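Local coordinates for alpha-l-arabinofuranosidase domain protein (Thermotoga maritima, PDB 4ATW) that probably cleaves terminal alpha-L-arabinofuranosyl residues from arabinose-containing polysaccharides and oligosaccharides, as a thermostable arabinofuranosidase, at residues A[56-60]-A[343-347]; A[305-309]-A[349-353]; A[434-440]-A[453-459]. All coordinates share one frame; numbering follows the deposited sequence.

Interaction 1 (A[56-60]-A[343-347]); sequences AVKRI and LTPVY
Tyr347 is the bump of this contact: its ring reaches across from the first turn of helix 345-355 into a hollow formed by Ala56, Arg59 and Ile60 of residues 56-60. With CG anti to the backbone N (chi1 169°), the phenol extends away from its own helix, and OH donates a hydrogen bond of 2.6 Å to Ala56 O. The donor lies in the carbonyl plane on a lone pair, at a C=O...donor angle of 124°, and Ala56 O lies at the edge of the Tyr347 ring. Ile60 forms one wall, with CG2 3.5 Å from Tyr347 CZ and CD1 3.8 Å from CE2. Ala56 CB closes in on CE2 at 4.0 Å, and Arg59 CB lies 3.6 Å from Tyr347 OH. Leu343 fills the remaining shoulder, its CG above the rim of one ring face and its CD1 3.7 Å from Arg59 NH1, at the edge of the guanidinium. A leucine in place of Tyr347 would probably leave the Ala56 carbonyl without this donor and open a gap between Ala56 and Ile60. Ile334 of strand 334-337 also packs on Ala56, Leu343 and Tyr347. Helix 51-58 comes after the first strand of the eight-stranded parallel sheet and helix 345-355 after the last, so this packing lies where a (beta/alpha)8 barrel closes.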
loop_
_atom_site.group_PDB
_atom_site.type_symbol
_atom_site.label_atom_id
_atom_site.label_comp_id
_atom_site.label_asym_id
_atom_site.label_seq_id
_atom_site.Cartn_x
_atom_site.Cartn_y
_atom_site.Cartn_z
ATOM N N ALA A 56 -14.034 -4.605 8.490
ATOM C CA ALA A 56 -12.751 -4.004 8.792
ATOM C C ALA A 56 -12.138 -3.394 7.537
ATOM O O ALA A 56 -11.484 -2.348 7.607
ATOM C CB ALA A 56 -11.834 -5.035 9.369
ATOM N N VAL A 57 -12.360 -4.039 6.386
ATOM C CA VAL A 57 -11.808 -3.546 5.119
ATOM C C VAL A 57 -12.541 -2.317 4.578
ATOM O O VAL A 57 -11.924 -1.410 4.001
ATOM C CB VAL A 57 -11.807 -4.672 4.046
ATOM C CG1 VAL A 57 -11.532 -4.095 2.648
ATOM C CG2 VAL A 57 -10.757 -5.721 4.405
ATOM N N LYS A 58 -13.855 -2.284 4.764
ATOM C CA LYS A 58 -14.615 -1.145 4.272
ATOM C C LYS A 58 -14.353 0.058 5.183
ATOM O O LYS A 58 -14.450 1.227 4.765
ATOM C CB LYS A 58 -16.109 -1.445 4.265
ATOM C CG LYS A 58 -16.522 -2.659 3.473
ATOM C CD LYS A 58 -18.025 -2.625 3.213
ATOM C CE LYS A 58 -18.530 -3.873 2.477
ATOM N NZ LYS A 58 -19.967 -3.707 2.058
ATOM N N ARG A 59 -14.014 -0.235 6.432
ATOM C CA ARG A 59 -13.780 0.832 7.383
ATOM C C ARG A 59 -12.566 1.654 7.037
ATOM O O ARG A 59 -12.444 2.791 7.511
ATOM C CB ARG A 59 -13.633 0.284 8.803
ATOM C CG ARG A 59 -13.502 1.370 9.871
ATOM C CD ARG A 59 -13.291 0.734 11.218
ATOM N NE ARG A 59 -14.354 -0.224 11.480
ATOM C CZ ARG A 59 -14.157 -1.428 12.004
ATOM N NH1 ARG A 59 -12.924 -1.816 12.319
ATOM N NH2 ARG A 59 -15.191 -2.245 12.200
ATOM N N ILE A 60 -11.651 1.098 6.246
ATOM C CA ILE A 60 -10.493 1.886 5.882
ATOM C C ILE A 60 -10.953 1.714 4.442
ATOM O O ILE A 60 -10.889 0.630 3.895
ATOM C CB ILE A 60 -9.205 1.204 6.292
ATOM C CG1 ILE A 60 -9.091 -0.136 5.631
ATOM C CG2 ILE A 60 -9.185 0.968 7.797
ATOM C CD1 ILE A 60 -7.748 -0.751 5.949
ATOM N N LEU A 343 -7.279 -6.575 14.777
ATOM C CA LEU A 343 -6.640 -5.526 14.004
ATOM C C LEU A 343 -5.288 -5.179 14.617
ATOM O O LEU A 343 -5.208 -4.831 15.792
ATOM C CB LEU A 343 -7.557 -4.303 13.974
ATOM C CG LEU A 343 -9.027 -4.713 13.779
ATOM C CD1 LEU A 343 -9.901 -3.527 13.495
ATOM C CD2 LEU A 343 -9.125 -5.641 12.615
ATOM N N THR A 344 -4.217 -5.309 13.828
ATOM C CA THR A 344 -2.862 -4.994 14.283
ATOM C C THR A 344 -2.616 -3.516 14.143
ATOM O O THR A 344 -3.279 -2.838 13.353
ATOM C CB THR A 344 -1.812 -5.684 13.458
ATOM O OG1 THR A 344 -2.043 -5.399 12.077
ATOM C CG2 THR A 344 -1.833 -7.176 13.724
ATOM N N PRO A 345 -1.655 -2.991 14.920
ATOM C CA PRO A 345 -1.300 -1.563 14.901
ATOM C C PRO A 345 -1.143 -0.987 13.488
ATOM O O PRO A 345 -1.420 0.184 13.243
ATOM C CB PRO A 345 -0.005 -1.530 15.708
ATOM C CG PRO A 345 -0.261 -2.618 16.745
ATOM C CD PRO A 345 -0.853 -3.727 15.922
ATOM N N VAL A 346 -0.712 -1.831 12.552
ATOM C CA VAL A 346 -0.544 -1.411 11.168
ATOM C C VAL A 346 -1.920 -1.085 10.602
ATOM O O VAL A 346 -2.103 -0.077 9.918
ATOM C CB VAL A 346 0.099 -2.521 10.338
ATOM C CG1 VAL A 346 0.323 -2.032 8.927
ATOM C CG2 VAL A 346 1.423 -2.943 10.971
ATOM N N TYR A 347 -2.898 -1.940 10.897
ATOM C CA TYR A 347 -4.256 -1.687 10.419
ATOM C C TYR A 347 -4.742 -0.368 11.001
ATOM O O TYR A 347 -5.283 0.469 10.291
ATOM C CB TYR A 347 -5.206 -2.832 10.800
ATOM C CG TYR A 347 -6.677 -2.514 10.557
ATOM C CD1 TYR A 347 -7.383 -1.673 11.428
ATOM C CD2 TYR A 347 -7.342 -2.979 9.434
ATOM C CE1 TYR A 347 -8.695 -1.302 11.170
ATOM C CE2 TYR A 347 -8.653 -2.612 9.175
ATOM C CZ TYR A 347 -9.310 -1.771 10.046
ATOM O OH TYR A 347 -10.581 -1.355 9.789
#

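Interaction 2 (A[305-309]-A[349-353]); sequences ACGVL and AFELI
Ala305 and Ala349 meet methyl to methyl, CB to CB at 3.9 Å, where helix 299-313 comes alongside helix 345-355. Both side chains are small, and the backbones draw close here: the CA atoms of Cys306 and Ala349 are 5.1 Å apart. Cys306, next along, lays its SG beside the same methyl, 3.9 Å from Ala349 CB, while Leu352 CD2 approaches the sulfur more loosely. That sulfur is also half of the disulfide to Cys476 on strand 475-481, so the helix is tied covalently to the beta-sheet domain at the very place where it packs on its neighbour. Leu352 in turn rests on Cys476 and Val478 of that strand.

The two helices run in broadly the same direction, their short axes 9.5 Å apart at closest and inclined by 39°, as helices on the outside of a (beta/alpha)8 barrel commonly pack; strand 321-322 lies between them in sequence.

One turn beyond Ala305, Leu309 carries the largest share of the contact. Its CG stands anti to the carbonyl carbon (chi1 -70°), which directs the branched end across to the second helix. CD1 sits over the middle of the Phe350 ring in a CH-pi contact, 4.1 Å from the centroid and 9° off the ring normal; CD2 rests nearer the rim, 4.0 Å from CZ. The same CD1 reaches 3.8 Å from Ile353 CG1, the leucine and isoleucine side chains running antiparallel alongside one another, and it also lies against the backbone oxygen of Ala349, which already accepts the helical hydrogen bond from Ile353 N. Tyr21 touches both Leu309 and Ile353, and Phe350 packs further on Trp282 of strand 276-284.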
loop_
_atom_site.group_PDB
_atom_site.type_symbol
_atom_site.label_atom_id
_atom_site.label_comp_id
_atom_site.label_asym_id
_atom_site.label_seq_id
_atom_site.Cartn_x
_atom_site.Cartn_y
_atom_site.Cartn_z
ATOM N N ALA A 305 4.285 2.686 10.073
ATOM C CA ALA A 305 3.242 2.720 9.076
ATOM C C ALA A 305 2.628 4.100 9.061
ATOM O O ALA A 305 2.326 4.674 8.007
ATOM C CB ALA A 305 2.191 1.670 9.416
ATOM N N CYS A 306 2.453 4.633 10.257
ATOM C CA CYS A 306 1.857 5.937 10.400
ATOM C C CYS A 306 2.737 6.964 9.674
ATOM O O CYS A 306 2.259 7.785 8.875
ATOM C CB CYS A 306 1.723 6.246 11.889
ATOM S SG CYS A 306 0.016 6.600 12.386
ATOM N N GLY A 307 4.030 6.880 9.944
ATOM C CA GLY A 307 4.979 7.792 9.342
ATOM C C GLY A 307 5.034 7.703 7.832
ATOM O O GLY A 307 5.092 8.729 7.118
ATOM N N VAL A 308 5.040 6.474 7.332
ATOM C CA VAL A 308 5.057 6.277 5.899
ATOM C C VAL A 308 3.877 7.032 5.260
ATOM O O VAL A 308 4.052 7.793 4.308
ATOM C CB VAL A 308 4.982 4.769 5.553
ATOM C CG1 VAL A 308 4.864 4.578 4.046
ATOM C CG2 VAL A 308 6.240 4.074 6.053
ATOM N N LEU A 309 2.680 6.837 5.804
ATOM C CA LEU A 309 1.493 7.510 5.262
ATOM C C LEU A 309 1.646 9.027 5.273
ATOM O O LEU A 309 1.219 9.710 4.339
ATOM C CB LEU A 309 0.220 7.106 6.036
ATOM C CG LEU A 309 -0.278 5.675 5.835
ATOM C CD1 LEU A 309 -1.436 5.424 6.773
ATOM C CD2 LEU A 309 -0.665 5.441 4.396
ATOM N N ALA A 349 -3.133 2.276 11.965
ATOM C CA ALA A 349 -2.526 3.440 11.317
ATOM C C ALA A 349 -3.366 3.880 10.128
ATOM O O ALA A 349 -3.588 5.079 9.897
ATOM C CB ALA A 349 -1.116 3.133 10.882
ATOM N N PHE A 350 -3.844 2.915 9.364
ATOM C CA PHE A 350 -4.673 3.288 8.240
ATOM C C PHE A 350 -6.032 3.790 8.716
ATOM O O PHE A 350 -6.537 4.789 8.202
ATOM C CB PHE A 350 -4.868 2.119 7.295
ATOM C CG PHE A 350 -3.751 1.940 6.332
ATOM C CD1 PHE A 350 -2.535 1.427 6.743
ATOM C CD2 PHE A 350 -3.923 2.268 4.997
ATOM C CE1 PHE A 350 -1.510 1.244 5.827
ATOM C CE2 PHE A 350 -2.892 2.080 4.074
ATOM C CZ PHE A 350 -1.694 1.571 4.488
ATOM N N GLU A 351 -6.616 3.112 9.704
ATOM C CA GLU A 351 -7.927 3.520 10.212
ATOM C C GLU A 351 -7.880 5.003 10.547
ATOM O O GLU A 351 -8.797 5.784 10.209
ATOM C CB GLU A 351 -8.309 2.728 11.470
ATOM C CG GLU A 351 -9.809 2.587 11.630
ATOM C CD GLU A 351 -10.221 1.986 12.968
ATOM O OE1 GLU A 351 -9.485 1.126 13.511
ATOM O OE2 GLU A 351 -11.304 2.369 13.468
ATOM N N LEU A 352 -6.777 5.391 11.188
ATOM C CA LEU A 352 -6.598 6.769 11.596
ATOM C C LEU A 352 -6.405 7.732 10.447
ATOM O O LEU A 352 -7.171 8.685 10.296
ATOM C CB LEU A 352 -5.415 6.881 12.537
ATOM C CG LEU A 352 -5.047 8.299 12.946
ATOM C CD1 LEU A 352 -6.204 8.957 13.627
ATOM C CD2 LEU A 352 -3.837 8.219 13.857
ATOM N N ILE A 353 -5.404 7.488 9.608
ATOM C CA ILE A 353 -5.159 8.434 8.523
ATOM C C ILE A 353 -6.153 8.455 7.393
ATOM O O ILE A 353 -6.400 9.508 6.833
ATOM C CB ILE A 353 -3.759 8.277 7.897
ATOM C CG1 ILE A 353 -2.691 8.197 8.982
ATOM C CG2 ILE A 353 -3.467 9.505 7.032
ATOM C CD1 ILE A 353 -2.538 9.486 9.796
#

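Interaction 3 (A[434-440]-A[453-459]); sequences VYTLTGP and VVDITSE
Thr436 and Thr457 form a hydrogen-bonded pair between antiparallel strands 434-438 and 455-457, the arms of a long-looped beta-hairpin in the beta-sheet domain that accompanies the barrel. Thr436 N donates to Thr457 O at 3.2 Å, and Thr457 N returns the bond to Thr436 O at 3.1 Å. Thr457 OG1 adds a weak bond to that same oxygen, which thus has two donors from one residue. Farther on, Val434 N reaches Glu459 O at 2.8 Å. Within its own segment, Asp455 OD1 accepts the Ile456 N-H on its anti side, out of the carboxylate plane. Strand 433-438 also pairs with strand 475-481 on its other edge, through backbone bonds of Tyr435 with Val478 and Leu437 with Cys476.

The neighbouring non-hydrogen-bonded pair, Leu437 and Ile456, turns its side chains to the face covered by helix 345-355, where both touch Leu352. Leu437 CG is anti to the backbone N (chi1 163°), which brings CD1 to 3.7 Å from Val454 CG1. Tyr435 CB packs on Ile456 CG2 at 3.9 Å, and the Tyr435 ring stacks on that of His356. Where the connecting loop leaves and returns, Pro440 lies across Val453, its CD 3.6 Å from Val453 CG1.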
loop_
_atom_site.group_PDB
_atom_site.type_symbol
_atom_site.label_atom_id
_atom_site.label_comp_id
_atom_site.label_asym_id
_atom_site.label_seq_id
_atom_site.Cartn_x
_atom_site.Cartn_y
_atom_site.Cartn_z
ATOM N N VAL A 434 -9.264 16.031 18.452
ATOM C CA VAL A 434 -8.061 15.314 18.006
ATOM C C VAL A 434 -8.113 13.816 18.195
ATOM O O VAL A 434 -8.354 13.324 19.312
ATOM C CB VAL A 434 -6.741 15.797 18.712
ATOM C CG1 VAL A 434 -6.722 17.293 18.818
ATOM C CG2 VAL A 434 -6.559 15.136 20.088
ATOM N N TYR A 435 -7.873 13.085 17.107
ATOM C CA TYR A 435 -7.872 11.632 17.209
ATOM C C TYR A 435 -6.449 11.194 17.248
ATOM O O TYR A 435 -5.721 11.431 16.306
ATOM C CB TYR A 435 -8.565 10.984 16.023
ATOM C CG TYR A 435 -9.888 11.605 15.723
ATOM C CD1 TYR A 435 -9.960 12.803 15.020
ATOM C CD2 TYR A 435 -11.064 10.999 16.132
ATOM C CE1 TYR A 435 -11.187 13.390 14.715
ATOM C CE2 TYR A 435 -12.308 11.577 15.846
ATOM C CZ TYR A 435 -12.363 12.775 15.130
ATOM O OH TYR A 435 -13.568 13.360 14.813
ATOM N N THR A 436 -6.056 10.572 18.347
ATOM C CA THR A 436 -4.684 10.118 18.485
ATOM C C THR A 436 -4.604 8.596 18.658
ATOM O O THR A 436 -5.504 7.957 19.242
ATOM C CB THR A 436 -4.006 10.824 19.670
ATOM O OG1 THR A 436 -4.213 10.060 20.860
ATOM C CG2 THR A 436 -4.622 12.213 19.877
ATOM N N LEU A 437 -3.520 8.023 18.142
ATOM C CA LEU A 437 -3.312 6.575 18.203
ATOM C C LEU A 437 -2.002 6.180 18.852
ATOM O O LEU A 437 -0.917 6.505 18.353
ATOM C CB LEU A 437 -3.374 5.972 16.792
ATOM C CG LEU A 437 -2.797 4.577 16.571
ATOM C CD1 LEU A 437 -3.489 3.553 17.456
ATOM C CD2 LEU A 437 -2.969 4.230 15.107
ATOM N N THR A 438 -2.115 5.465 19.964
ATOM C CA THR A 438 -0.936 5.008 20.686
ATOM C C THR A 438 -1.401 3.875 21.580
ATOM O O THR A 438 -2.500 3.353 21.378
ATOM C CB THR A 438 -0.312 6.146 21.561
ATOM O OG1 THR A 438 1.015 5.779 21.992
ATOM C CG2 THR A 438 -1.189 6.422 22.774
ATOM N N GLY A 439 -0.572 3.506 22.553
ATOM C CA GLY A 439 -0.931 2.441 23.465
ATOM C C GLY A 439 0.058 2.284 24.601
ATOM O O GLY A 439 1.014 3.044 24.700
ATOM N N PRO A 440 -0.132 1.282 25.468
ATOM C CA PRO A 440 0.743 1.005 26.614
ATOM C C PRO A 440 2.260 1.206 26.436
ATOM O O PRO A 440 2.865 2.072 27.058
ATOM C CB PRO A 440 0.411 -0.442 26.946
ATOM C CG PRO A 440 -1.057 -0.506 26.637
ATOM C CD PRO A 440 -1.147 0.224 25.321
ATOM N N VAL A 453 -6.063 -2.899 22.900
ATOM C CA VAL A 453 -4.849 -2.423 23.578
ATOM C C VAL A 453 -4.290 -1.183 22.858
ATOM O O VAL A 453 -4.029 -0.148 23.480
ATOM C CB VAL A 453 -3.759 -3.525 23.608
ATOM C CG1 VAL A 453 -2.473 -2.963 24.184
ATOM C CG2 VAL A 453 -4.238 -4.711 24.434
ATOM N N VAL A 454 -4.109 -1.313 21.543
ATOM C CA VAL A 454 -3.626 -0.233 20.680
ATOM C C VAL A 454 -4.849 0.251 19.888
ATOM O O VAL A 454 -5.431 -0.521 19.120
ATOM C CB VAL A 454 -2.530 -0.753 19.701
ATOM C CG1 VAL A 454 -2.069 0.369 18.786
ATOM C CG2 VAL A 454 -1.348 -1.323 20.490
ATOM N N ASP A 455 -5.255 1.510 20.067
ATOM C CA ASP A 455 -6.442 1.992 19.368
ATOM C C ASP A 455 -6.493 3.513 19.207
ATOM O O ASP A 455 -5.617 4.231 19.706
ATOM C CB ASP A 455 -7.681 1.487 20.119
ATOM C CG ASP A 455 -8.860 1.238 19.210
ATOM O OD1 ASP A 455 -8.887 1.804 18.100
ATOM O OD2 ASP A 455 -9.768 0.481 19.608
ATOM N N ILE A 456 -7.520 3.990 18.503
ATOM C CA ILE A 456 -7.722 5.415 18.257
ATOM C C ILE A 456 -8.704 5.974 19.259
ATOM O O ILE A 456 -9.725 5.347 19.548
ATOM C CB ILE A 456 -8.320 5.668 16.871
ATOM C CG1 ILE A 456 -7.380 5.108 15.804
ATOM C CG2 ILE A 456 -8.550 7.168 16.659
ATOM C CD1 ILE A 456 -7.910 5.239 14.392
ATOM N N THR A 457 -8.417 7.170 19.765
ATOM C CA THR A 457 -9.284 7.824 20.764
ATOM C C THR A 457 -9.449 9.326 20.543
ATOM O O THR A 457 -8.464 10.067 20.413
ATOM C CB THR A 457 -8.705 7.631 22.150
ATOM O OG1 THR A 457 -7.384 8.200 22.170
ATOM C CG2 THR A 457 -8.618 6.114 22.491
ATOM N N SER A 458 -10.695 9.777 20.515
ATOM C CA SER A 458 -10.956 11.194 20.302
ATOM C C SER A 458 -10.805 11.957 21.605
ATOM O O SER A 458 -10.621 11.372 22.669
ATOM C CB SER A 458 -12.410 11.432 19.837
ATOM O OG SER A 458 -13.355 10.995 20.802
ATOM N N GLU A 459 -10.895 13.271 21.507
ATOM C CA GLU A 459 -10.762 14.138 22.659
ATOM C C GLU A 459 -10.988 15.529 22.082
ATOM O O GLU A 459 -10.497 15.831 20.990
ATOM C CB GLU A 459 -9.329 13.996 23.167
ATOM C CG GLU A 459 -9.035 14.751 24.458
ATOM C CD GLU A 459 -7.835 15.688 24.330
ATOM O OE1 GLU A 459 -7.919 16.628 23.509
ATOM O OE2 GLU A 459 -6.814 15.488 25.038
#

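Helix 345-355 is the common element: it packs on helix 51-58 in interaction 1 and on helix 299-313 in interaction 2, and its Leu352 packs against the strands of interaction 3. The centres of interactions 1 and 2 are about 10 Å apart, joined where Ile60 CG2 lies 3.7 Å from Glu351 CA. Interaction 3 is centred about 13 Å from interaction 2, and Leu437 CB meets Leu352 CD2 at 3.7 Å; Pro345 touches Val454, joining interactions 1 and 3. Together they connect helices 51-58, 299-313 and 345-355 to the beta-sheet domain. In (beta/alpha)8 barrels the active site lies at the C-terminal strand ends; interactions 1 and 2 lie among the surrounding helices, interaction 3 in the beta-sheet domain.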